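Local coordinates for protein putative leucoanthocyanidin reductase 1 (Vitis vinifera, PDB 3I6I) that catalyses the NADPH-dependent reduction of leucoanthocyanidins, probably to flavan-3-ols such as catechin, at residues A[74-79]-A[103-108]; A[68-73]-A[96-101]; A[163-168]-A[181-186]. All blocks are in the same frame, centred on the assembly; numbering follows the deposited sequence. Where two conformers were deposited one is given.

Interaction 1: residues A[74-79]-A[103-108]; sequences AMEKIL and VKAMKA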
loop_
_atom_site.group_PDB
_atom_site.type_symbol
_atom_site.label_atom_id
_atom_site.label_comp_id
_atom_site.label_asym_id
_atom_site.label_seq_id
_atom_site.Cartn_x
_atom_site.Cartn_y
_atom_site.Cartn_z
ATOM N N ALA A 74 21.434 13.614 -6.216
ATOM C CA ALA A 74 20.304 14.013 -7.071
ATOM C C ALA A 74 19.060 14.324 -6.253
ATOM O O ALA A 74 18.360 15.311 -6.514
ATOM C CB ALA A 74 19.988 12.906 -8.127
ATOM N N MET A 75 18.762 13.485 -5.263
ATOM C CA MET A 75 17.558 13.703 -4.450
ATOM C C MET A 75 17.694 14.947 -3.587
ATOM O O MET A 75 16.711 15.680 -3.387
ATOM C CB MET A 75 17.237 12.509 -3.560
ATOM C CG MET A 75 16.827 11.258 -4.297
ATOM S SD MET A 75 15.428 11.549 -5.426
ATOM C CE MET A 75 16.261 11.510 -7.005
ATOM N N GLU A 76 18.904 15.196 -3.085
ATOM C CA GLU A 76 19.123 16.402 -2.289
ATOM C C GLU A 76 18.807 17.631 -3.150
ATOM O O GLU A 76 18.120 18.571 -2.705
ATOM C CB GLU A 76 20.536 16.452 -1.725
ATOM C CG GLU A 76 20.840 15.394 -0.679
ATOM C CD GLU A 76 22.218 15.561 -0.057
ATOM O OE1 GLU A 76 22.800 16.670 -0.172
ATOM O OE2 GLU A 76 22.731 14.593 0.545
ATOM N N LYS A 77 19.261 17.608 -4.404
ATOM C CA LYS A 77 19.075 18.748 -5.289
ATOM C C LYS A 77 17.598 19.019 -5.558
ATOM O O LYS A 77 17.157 20.145 -5.486
ATOM C CB LYS A 77 19.846 18.578 -6.607
ATOM C CG LYS A 77 21.325 18.995 -6.518
ATOM N N ILE A 78 16.853 17.969 -5.860
ATOM C CA ILE A 78 15.413 18.058 -6.123
ATOM C C ILE A 78 14.628 18.587 -4.890
ATOM O O ILE A 78 13.828 19.519 -5.000
ATOM C CB ILE A 78 14.888 16.667 -6.521
ATOM C CG1 ILE A 78 15.237 16.388 -7.990
ATOM C CG2 ILE A 78 13.391 16.542 -6.249
ATOM C CD1 ILE A 78 14.914 14.970 -8.439
ATOM N N LEU A 79 14.893 18.022 -3.715
ATOM C CA LEU A 79 14.187 18.447 -2.504
ATOM C C LEU A 79 14.457 19.918 -2.192
ATOM O O LEU A 79 13.571 20.629 -1.692
ATOM C CB LEU A 79 14.599 17.606 -1.310
ATOM C CG LEU A 79 14.269 16.118 -1.340
ATOM C CD1 LEU A 79 14.995 15.410 -0.185
ATOM C CD2 LEU A 79 12.773 15.832 -1.298
ATOM N N VAL A 103 16.379 8.584 2.223
ATOM C CA VAL A 103 16.377 8.935 3.653
ATOM C C VAL A 103 17.624 9.761 3.983
ATOM O O VAL A 103 17.523 10.809 4.607
ATOM C CB VAL A 103 16.240 7.683 4.565
ATOM C CG1 VAL A 103 16.404 8.050 6.067
ATOM C CG2 VAL A 103 14.897 6.960 4.319
ATOM N N LYS A 104 18.811 9.327 3.543
ATOM C CA LYS A 104 20.031 10.118 3.791
ATOM C C LYS A 104 19.912 11.534 3.196
ATOM O O LYS A 104 20.368 12.530 3.793
ATOM C CB LYS A 104 21.259 9.374 3.260
ATOM C CG LYS A 104 21.549 8.072 4.020
ATOM C CD LYS A 104 22.998 7.608 3.851
ATOM C CE LYS A 104 23.998 8.445 4.685
ATOM N NZ LYS A 104 23.649 8.574 6.172
ATOM N N ALA A 105 19.278 11.640 2.028
ATOM C CA ALA A 105 19.078 12.921 1.343
ATOM C C ALA A 105 18.143 13.822 2.131
ATOM O O ALA A 105 18.435 15.027 2.327
ATOM C CB ALA A 105 18.571 12.715 -0.082
ATOM N N MET A 106 17.046 13.252 2.612
ATOM C CA MET A 106 16.120 14.012 3.452
ATOM C C MET A 106 16.778 14.477 4.745
ATOM O O MET A 106 16.551 15.610 5.198
ATOM C CB MET A 106 14.866 13.206 3.760
ATOM C CG MET A 106 13.979 13.043 2.570
ATOM S SD MET A 106 12.441 12.129 2.861
ATOM C CE MET A 106 13.053 10.542 3.372
ATOM N N LYS A 107 17.581 13.618 5.347
ATOM C CA LYS A 107 18.309 14.000 6.552
ATOM C C LYS A 107 19.274 15.148 6.275
ATOM O O LYS A 107 19.369 16.082 7.075
ATOM C CB LYS A 107 19.077 12.819 7.119
ATOM C CG LYS A 107 19.738 13.085 8.468
ATOM C CD LYS A 107 20.643 11.919 8.879
ATOM C CE LYS A 107 21.388 12.246 10.173
ATOM N NZ LYS A 107 22.371 11.196 10.583
ATOM N N ALA A 108 19.997 15.067 5.157
ATOM C CA ALA A 108 20.928 16.130 4.760
ATOM C C ALA A 108 20.276 17.486 4.537
ATOM O O ALA A 108 20.828 18.510 4.946
ATOM C CB ALA A 108 21.705 15.720 3.508
#
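E76 and A105 mark the nearest backbone approach of two helices, their CA atoms 5.0 Å apart, where the axes of 74-79 and 103-108 come within 8.6 Å and cross at -46°. The methyl group of A105 points into the partner helix, with CB 3.7 Å from M75 CB and 3.6 Å from E76 CG. The small side chain is consistent with the close approach of the backbones here. E76 is the largest contributor on its side, followed by L79. Its CG lies beside its own backbone N (chi1 -67°), against A105; from there the chain is extended, and OE2 ends 3.3 Å from A108 CB. This carboxylate oxygen is not without a polar mate: it accepts a hydrogen bond from NE2 of Q72, one turn earlier in its own helix. An alanine in place of E76 would lack CG and the carboxylate, and would probably leave A108 CB and part of A105 uncovered and the Q72 amide without this acceptor. Deeper in the interface, L79 and M106 cross obliquely, the branch atom L79 CD1 resting 3.8 Å from M106 CG. M75 meets A105 through CB alone, since its chain bends at CG and turns its sulfur end away. No hydrogen bond joins the two segments. Helix 72-81 carries the chain from strand 63-66 across to strand 86-89, and helix 99-109 continues to strand 114-116; they pack as neighbours on the parallel sheet of the Rossmann fold, with M106 also touching F115 of strand 114-116 and L79 reaching I84 and V109.

Interaction 2: residues A[68-73]-A[96-101]; sequences LINEQE and ILDQIA. With NDP (NADPH dihydro-nicotinamide-adenine-dinucleotide phosphate), chain B.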
loop_
_atom_site.group_PDB
_atom_site.type_symbol
_atom_site.label_atom_id
_atom_site.label_comp_id
_atom_site.label_asym_id
_atom_site.label_seq_id
_atom_site.Cartn_x
_atom_site.Cartn_y
_atom_site.Cartn_z
ATOM N N LEU A 68 16.043 9.428 -9.662
ATOM C CA LEU A 68 15.901 8.094 -9.099
ATOM C C LEU A 68 16.248 8.207 -7.619
ATOM O O LEU A 68 17.233 8.867 -7.271
ATOM C CB LEU A 68 16.871 7.118 -9.765
ATOM C CG LEU A 68 16.576 6.668 -11.208
ATOM C CD1 LEU A 68 17.700 5.782 -11.697
ATOM C CD2 LEU A 68 15.229 5.946 -11.281
ATOM N N ILE A 69 15.455 7.556 -6.765
ATOM C CA ILE A 69 15.564 7.758 -5.315
ATOM C C ILE A 69 16.833 7.171 -4.700
ATOM O O ILE A 69 17.191 7.559 -3.612
ATOM C CB ILE A 69 14.317 7.278 -4.510
ATOM C CG1 ILE A 69 14.158 5.754 -4.543
ATOM C CG2 ILE A 69 13.058 8.013 -4.972
ATOM C CD1 ILE A 69 13.161 5.301 -3.472
ATOM N N ASN A 70 17.512 6.272 -5.411
ATOM C CA ASN A 70 18.805 5.710 -4.945
ATOM C C ASN A 70 20.049 6.619 -5.181
ATOM O O ASN A 70 21.188 6.252 -4.851
ATOM C CB ASN A 70 19.052 4.340 -5.599
ATOM C CG ASN A 70 18.836 4.374 -7.102
ATOM O OD1 ASN A 70 17.731 4.598 -7.587
ATOM N ND2 ASN A 70 19.867 4.187 -7.815
ATOM N N GLU A 71 19.823 7.790 -5.772
ATOM C CA GLU A 71 20.888 8.729 -6.095
ATOM C C GLU A 71 20.822 9.868 -5.097
ATOM O O GLU A 71 20.040 10.796 -5.286
ATOM C CB GLU A 71 20.646 9.287 -7.491
ATOM C CG GLU A 71 20.842 8.269 -8.579
ATOM C CD GLU A 71 20.589 8.852 -9.958
ATOM O OE1 GLU A 71 19.537 9.521 -10.177
ATOM O OE2 GLU A 71 21.448 8.635 -10.820
ATOM N N GLN A 72 21.596 9.778 -4.023
ATOM C CA GLN A 72 21.431 10.713 -2.882
ATOM C C GLN A 72 21.625 12.171 -3.270
ATOM O O GLN A 72 20.742 13.012 -2.988
ATOM C CB GLN A 72 22.385 10.359 -1.744
ATOM C CG GLN A 72 22.123 11.154 -0.452
ATOM C CD GLN A 72 23.132 10.902 0.652
ATOM O OE1 GLN A 72 23.661 9.812 0.786
ATOM N NE2 GLN A 72 23.364 11.917 1.479
ATOM N N GLU A 73 22.760 12.481 -3.891
ATOM C CA GLU A 73 23.036 13.853 -4.353
ATOM C C GLU A 73 21.908 14.412 -5.254
ATOM O O GLU A 73 21.489 15.553 -5.075
ATOM C CB GLU A 73 24.402 13.956 -5.044
ATOM C CG GLU A 73 24.625 15.235 -5.860
ATOM C CD GLU A 73 25.974 15.287 -6.627
ATOM O OE1 GLU A 73 26.179 16.267 -7.367
ATOM O OE2 GLU A 73 26.821 14.370 -6.498
ATOM N N ILE A 96 12.759 -1.612 -2.179
ATOM C CA ILE A 96 12.625 -1.036 -0.834
ATOM C C ILE A 96 13.962 -0.390 -0.333
ATOM O O ILE A 96 13.953 0.716 0.209
ATOM C CB ILE A 96 12.117 -2.090 0.178
ATOM C CG1 ILE A 96 10.714 -2.559 -0.210
ATOM C CG2 ILE A 96 12.134 -1.505 1.602
ATOM C CD1 ILE A 96 9.708 -1.420 -0.424
ATOM N N LEU A 97 15.084 -1.055 -0.501
ATOM C CA LEU A 97 16.375 -0.477 -0.006
ATOM C C LEU A 97 16.913 0.703 -0.865
ATOM O O LEU A 97 17.809 1.440 -0.434
ATOM C CB LEU A 97 17.402 -1.553 0.163
ATOM C CG LEU A 97 17.121 -2.643 1.163
ATOM C CD1 LEU A 97 18.285 -3.612 1.193
ATOM C CD2 LEU A 97 16.802 -2.071 2.514
ATOM N N ASP A 98 16.308 0.943 -2.031
ATOM C CA ASP A 98 16.580 2.167 -2.807
ATOM C C ASP A 98 16.177 3.397 -1.997
ATOM O O ASP A 98 16.594 4.528 -2.280
ATOM C CB ASP A 98 15.801 2.191 -4.140
ATOM C CG ASP A 98 16.316 1.177 -5.183
ATOM O OD1 ASP A 98 17.419 0.616 -5.020
ATOM O OD2 ASP A 98 15.592 0.980 -6.198
ATOM N N GLN A 99 15.338 3.190 -0.982
ATOM C CA GLN A 99 14.912 4.281 -0.131
ATOM C C GLN A 99 16.015 4.778 0.822
ATOM O O GLN A 99 15.889 5.868 1.382
ATOM C CB GLN A 99 13.685 3.867 0.676
ATOM C CG GLN A 99 12.455 3.697 -0.179
ATOM C CD GLN A 99 11.278 3.186 0.596
ATOM O OE1 GLN A 99 10.259 3.892 0.764
ATOM N NE2 GLN A 99 11.416 1.976 1.121
ATOM N N ILE A 100 17.077 3.997 1.007
ATOM C CA ILE A 100 18.138 4.355 1.944
ATOM C C ILE A 100 18.772 5.673 1.538
ATOM O O ILE A 100 18.904 6.595 2.375
ATOM C CB ILE A 100 19.184 3.256 2.085
ATOM C CG1 ILE A 100 18.588 2.026 2.789
ATOM C CG2 ILE A 100 20.415 3.751 2.873
ATOM C CD1 ILE A 100 19.562 0.922 2.961
ATOM N N ALA A 101 19.147 5.793 0.265
ATOM C CA ALA A 101 19.724 7.076 -0.221
ATOM C C ALA A 101 18.737 8.236 -0.095
ATOM O O ALA A 101 19.121 9.354 0.238
ATOM C CB ALA A 101 20.212 6.957 -1.671
HETATM P PA NDP B . 4.982 -0.877 -8.475
HETATM O O1A NDP B . 6.052 -1.829 -8.949
HETATM O O2A NDP B . 3.496 -0.990 -9.164
HETATM O O5B NDP B . 5.366 0.681 -8.598
HETATM C C5B NDP B . 6.613 1.124 -8.163
HETATM C C4B NDP B . 6.859 2.528 -8.564
HETATM O O4B NDP B . 8.185 2.798 -7.965
HETATM C C3B NDP B . 7.024 2.688 -10.097
HETATM O O3B NDP B . 6.534 3.976 -10.556
HETATM C C2B NDP B . 8.537 2.609 -10.291
HETATM O O2B NDP B . 8.916 3.336 -11.460
HETATM C C1B NDP B . 8.998 3.378 -9.055
HETATM N N9A NDP B . 10.399 3.203 -8.672
HETATM C C8A NDP B . 10.973 2.046 -8.342
HETATM N N7A NDP B . 12.248 2.273 -8.017
HETATM C C5A NDP B . 12.481 3.585 -8.124
HETATM C C6A NDP B . 13.608 4.384 -7.919
HETATM N N6A NDP B . 14.758 3.845 -7.511
HETATM N N1A NDP B . 13.511 5.712 -8.131
HETATM C C2A NDP B . 12.355 6.253 -8.512
HETATM N N3A NDP B . 11.249 5.524 -8.705
HETATM C C4A NDP B . 11.301 4.184 -8.528
HETATM O O3 NDP B . 4.787 -1.113 -6.905
HETATM P PN NDP B . 3.431 -1.432 -6.047
HETATM O O1N NDP B . 2.301 -0.479 -6.150
HETATM O O2N NDP B . 3.160 -2.954 -6.343
HETATM O O5D NDP B . 4.116 -1.451 -4.551
HETATM C C5D NDP B . 4.237 -0.234 -3.802
HETATM C C4D NDP B . 4.211 -0.560 -2.335
HETATM O O4D NDP B . 2.841 -0.988 -2.101
HETATM C C3D NDP B . 5.111 -1.690 -1.902
HETATM O O3D NDP B . 5.573 -1.418 -0.583
HETATM C C2D NDP B . 4.155 -2.868 -1.848
HETATM O O2D NDP B . 4.601 -3.737 -0.827
HETATM C C1D NDP B . 2.843 -2.226 -1.402
HETATM N N1N NDP B . 1.587 -2.856 -1.950
HETATM C C2N NDP B . 0.452 -3.075 -1.132
HETATM C C3N NDP B . -0.489 -3.937 -1.510
HETATM C C7N NDP B . -1.734 -4.144 -0.627
HETATM O O7N NDP B . -1.893 -3.486 0.408
HETATM N N7N NDP B . -2.642 -4.991 -1.081
HETATM C C4N NDP B . -0.324 -4.706 -2.831
HETATM C C5N NDP B . 0.585 -3.952 -3.795
HETATM C C6N NDP B . 1.433 -3.035 -3.350
HETATM P P2B NDP B . 9.531 2.478 -12.765
HETATM O O1X NDP B . 8.455 1.645 -13.363
HETATM O O2X NDP B . 10.150 3.617 -13.685
HETATM O O3X NDP B . 10.720 1.602 -12.194
#
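I69 and N70 meet D98 around the adenine of NADPH, and all three bind the base. The backbone N of I69 donates an almost straight hydrogen bond to N1A of the cofactor (3.0 Å, 171°). The amino group N6A donates to N70 OD1 at 3.1 Å and to D98 OD2 at 3.3 Å. No direct hydrogen bond joins the segments; the amino group bridges them by donating to both. In N70 the first torsion sets CG between the backbone N and the carbonyl carbon (chi1 49°), and OD1 faces the amino group from there. Nearby, I69 CG1 packs against the carbonyl O of D98 at 3.5 Å, and its CD1 continues to Q99 CG, the two side chains lying side by side. In the next shell Q99 NE2 donates in plane to a lone pair of I96 O (3.0 Å, 165°), an oxygen that also accepts a hydrogen bond from Q99 N, while OE1 accepts from S89 OG and S118 N. A101 closes the other end, with CB 3.4 Å from N70 O and its own carbonyl O touched by Q72 CG. This is the adenine pocket of the Rossmann fold, built from the segments that follow strands 63-66 and 86-89. The first enters helix 72-81, with E71 at the N-cap position; the second enters helix 99-109, and I96, L97 and I100 lean on helix 133-149.

Interaction 3: residues A[163-168]-A[181-186]; sequences ASWPYY and DFFQIY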
loop_
_atom_site.group_PDB
_atom_site.type_symbol
_atom_site.label_atom_id
_atom_site.label_comp_id
_atom_site.label_asym_id
_atom_site.label_seq_id
_atom_site.Cartn_x
_atom_site.Cartn_y
_atom_site.Cartn_z
ATOM N N ALA A 163 -8.847 -4.025 -2.355
ATOM C CA ALA A 163 -10.094 -4.728 -2.543
ATOM C C ALA A 163 -10.138 -5.462 -3.874
ATOM O O ALA A 163 -10.869 -5.103 -4.771
ATOM C CB ALA A 163 -11.215 -3.809 -2.428
ATOM N N SER A 164 -9.329 -6.499 -3.979
ATOM C CA SER A 164 -9.320 -7.357 -5.152
ATOM C C SER A 164 -9.471 -8.754 -4.617
ATOM O O SER A 164 -9.494 -8.961 -3.402
ATOM C CB SER A 164 -8.007 -7.213 -5.924
ATOM O OG SER A 164 -6.887 -7.459 -5.096
ATOM N N TRP A 165 -9.606 -9.714 -5.518
ATOM C CA TRP A 165 -9.667 -11.102 -5.104
ATOM C C TRP A 165 -8.228 -11.499 -4.730
ATOM O O TRP A 165 -7.328 -11.286 -5.520
ATOM C CB TRP A 165 -10.266 -12.041 -6.175
ATOM C CG TRP A 165 -10.422 -13.378 -5.557
ATOM C CD1 TRP A 165 -9.495 -14.367 -5.525
ATOM C CD2 TRP A 165 -11.499 -13.813 -4.724
ATOM N NE1 TRP A 165 -9.951 -15.419 -4.773
ATOM C CE2 TRP A 165 -11.183 -15.106 -4.273
ATOM C CE3 TRP A 165 -12.712 -13.235 -4.325
ATOM C CZ2 TRP A 165 -12.035 -15.844 -3.446
ATOM C CZ3 TRP A 165 -13.556 -13.971 -3.512
ATOM C CH2 TRP A 165 -13.218 -15.245 -3.080
ATOM N N PRO A 166 -8.015 -12.053 -3.514
ATOM C CA PRO A 166 -6.692 -12.498 -3.026
ATOM C C PRO A 166 -6.234 -13.852 -3.566
ATOM O O PRO A 166 -6.383 -14.880 -2.906
ATOM C CB PRO A 166 -6.907 -12.585 -1.511
ATOM C CG PRO A 166 -8.326 -12.916 -1.363
ATOM C CD PRO A 166 -9.055 -12.216 -2.469
ATOM N N TYR A 167 -5.723 -13.880 -4.785
ATOM C CA TYR A 167 -5.122 -15.103 -5.308
ATOM C C TYR A 167 -3.737 -15.323 -4.689
ATOM O O TYR A 167 -3.068 -14.370 -4.371
ATOM C CB TYR A 167 -4.965 -14.989 -6.813
ATOM C CG TYR A 167 -6.262 -14.966 -7.563
ATOM C CD1 TYR A 167 -6.970 -16.150 -7.805
ATOM C CD2 TYR A 167 -6.785 -13.764 -8.050
ATOM C CE1 TYR A 167 -8.161 -16.138 -8.519
ATOM C CE2 TYR A 167 -7.982 -13.743 -8.767
ATOM C CZ TYR A 167 -8.662 -14.928 -8.997
ATOM O OH TYR A 167 -9.845 -14.935 -9.702
ATOM N N TYR A 168 -3.294 -16.576 -4.592
ATOM C CA TYR A 168 -2.038 -16.884 -3.859
ATOM C C TYR A 168 -0.768 -16.431 -4.601
ATOM O O TYR A 168 0.276 -16.256 -3.971
ATOM C CB TYR A 168 -1.896 -18.383 -3.584
ATOM C CG TYR A 168 -1.319 -19.175 -4.747
ATOM C CD1 TYR A 168 0.018 -19.609 -4.739
ATOM C CD2 TYR A 168 -2.092 -19.472 -5.858
ATOM C CE1 TYR A 168 0.562 -20.359 -5.821
ATOM C CE2 TYR A 168 -1.568 -20.206 -6.940
ATOM C CZ TYR A 168 -0.221 -20.638 -6.922
ATOM O OH TYR A 168 0.304 -21.386 -7.989
ATOM N N ASP A 181 -15.225 -19.680 -12.009
ATOM C CA ASP A 181 -15.357 -21.131 -12.047
ATOM C C ASP A 181 -15.494 -21.800 -10.685
ATOM O O ASP A 181 -16.462 -22.527 -10.468
ATOM C CB ASP A 181 -14.238 -21.770 -12.871
ATOM C CG ASP A 181 -12.849 -21.294 -12.489
ATOM O OD1 ASP A 181 -12.655 -20.410 -11.583
ATOM O OD2 ASP A 181 -11.927 -21.845 -13.134
ATOM N N PHE A 182 -14.538 -21.566 -9.787
ATOM C CA PHE A 182 -14.616 -22.046 -8.389
ATOM C C PHE A 182 -13.766 -21.163 -7.497
ATOM O O PHE A 182 -12.859 -20.460 -7.971
ATOM C CB PHE A 182 -14.232 -23.531 -8.249
ATOM C CG PHE A 182 -12.795 -23.847 -8.650
ATOM C CD1 PHE A 182 -12.496 -24.231 -9.951
ATOM C CD2 PHE A 182 -11.755 -23.719 -7.753
ATOM C CE1 PHE A 182 -11.173 -24.500 -10.334
ATOM C CE2 PHE A 182 -10.436 -23.999 -8.140
ATOM C CZ PHE A 182 -10.166 -24.392 -9.437
ATOM N N PHE A 183 -14.071 -21.176 -6.200
ATOM C CA PHE A 183 -13.381 -20.335 -5.255
ATOM C C PHE A 183 -12.339 -21.191 -4.526
ATOM O O PHE A 183 -12.646 -22.256 -4.033
ATOM C CB PHE A 183 -14.348 -19.782 -4.187
ATOM C CG PHE A 183 -15.372 -18.803 -4.685
ATOM C CD1 PHE A 183 -15.014 -17.491 -5.019
ATOM C CD2 PHE A 183 -16.717 -19.149 -4.717
ATOM C CE1 PHE A 183 -15.978 -16.566 -5.423
ATOM C CE2 PHE A 183 -17.697 -18.235 -5.151
ATOM C CZ PHE A 183 -17.331 -16.940 -5.505
ATOM N N GLN A 184 -11.120 -20.674 -4.435
ATOM C CA GLN A 184 -10.091 -21.236 -3.561
ATOM C C GLN A 184 -10.130 -20.535 -2.208
ATOM O O GLN A 184 -9.825 -19.342 -2.102
ATOM C CB GLN A 184 -8.703 -21.107 -4.224
ATOM C CG GLN A 184 -8.598 -21.917 -5.418
ATOM C CD GLN A 184 -7.161 -22.125 -5.896
ATOM O OE1 GLN A 184 -6.291 -21.263 -5.732
ATOM N NE2 GLN A 184 -6.912 -23.297 -6.474
ATOM N N ILE A 185 -10.506 -21.304 -1.183
ATOM C CA ILE A 185 -10.703 -20.823 0.184
ATOM C C ILE A 185 -9.493 -21.273 1.003
ATOM O O ILE A 185 -9.233 -22.498 1.129
ATOM C CB ILE A 185 -12.016 -21.423 0.802
ATOM C CG1 ILE A 185 -13.273 -21.131 -0.062
ATOM C CG2 ILE A 185 -12.253 -20.941 2.232
ATOM C CD1 ILE A 185 -13.504 -19.666 -0.296
ATOM N N TYR A 186 -8.760 -20.295 1.563
ATOM C CA TYR A 186 -7.588 -20.585 2.407
ATOM C C TYR A 186 -8.001 -21.056 3.781
ATOM O O TYR A 186 -8.768 -20.376 4.503
ATOM C CB TYR A 186 -6.646 -19.354 2.521
ATOM C CG TYR A 186 -6.339 -18.789 1.188
ATOM C CD1 TYR A 186 -5.658 -19.547 0.258
ATOM C CD2 TYR A 186 -6.765 -17.517 0.826
ATOM C CE1 TYR A 186 -5.393 -19.063 -1.002
ATOM C CE2 TYR A 186 -6.503 -17.005 -0.435
ATOM C CZ TYR A 186 -5.816 -17.792 -1.357
ATOM O OH TYR A 186 -5.540 -17.336 -2.641
HETATM O O HOH W 1 -8.286 -17.654 -3.888
HETATM O O HOH W 2 -5.368 -18.634 -5.143
#
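W165 and F183 form an oblique aromatic pair, ring centroids 5.3 Å apart and planes at 35°. From W165 CB, the first torsion puts CG anti to the backbone N (chi1 -173°) and the indole reaches toward strand 183-186. CD1 lies 3.5 Å above the centre of the Y167 ring, while P166 CD covers part of one indole face near the rim. NE1 donates to water 1 at 2.9 Å. Farther out, CZ2 and CH2 meet F183 CD1, CH2 nearest at 3.5 Å, and CZ3 lies by F183 CE1. Water 1 passes the contact on, donating to Q184 O and to Y186 OH. That hydroxyl donates in turn to a lone pair of P166 O (2.6 Å), which lies in plane at the edge of the tyrosine ring. Water 2 accepts from Y168 N and donates to Q184 OE1, a second bridge between loop and strand. P166 is the centre of an inverse gamma turn, and strand 183-186 pairs in parallel with 247-250. The strand lies outside the five-stranded nucleotide-binding sheet, in what is probably the smaller, substrate-binding part of this atypical short-chain dehydrogenase/reductase, as in phenylcoumaran benzylic ether reductase.

Interactions 1 and 2 hold the same pair of elements, helices 72-81 and 99-109, and touch each other, notably where A105 CB packs on Q72 O. Interaction 1 is the buried, mainly apolar part, without a hydrogen bond across it; interaction 2, at the N-terminal ends of the same helices, is only partly buried and turns polar as it meets the adenine. M75 CG, packed on I69 O, also joins the two. Interaction 3 lies on the opposite side of the chain's centre, about 35 Å from interaction 2 between centres. Also partly buried, it joins a loop to a strand through aromatic rings, one direct bond and bridging waters.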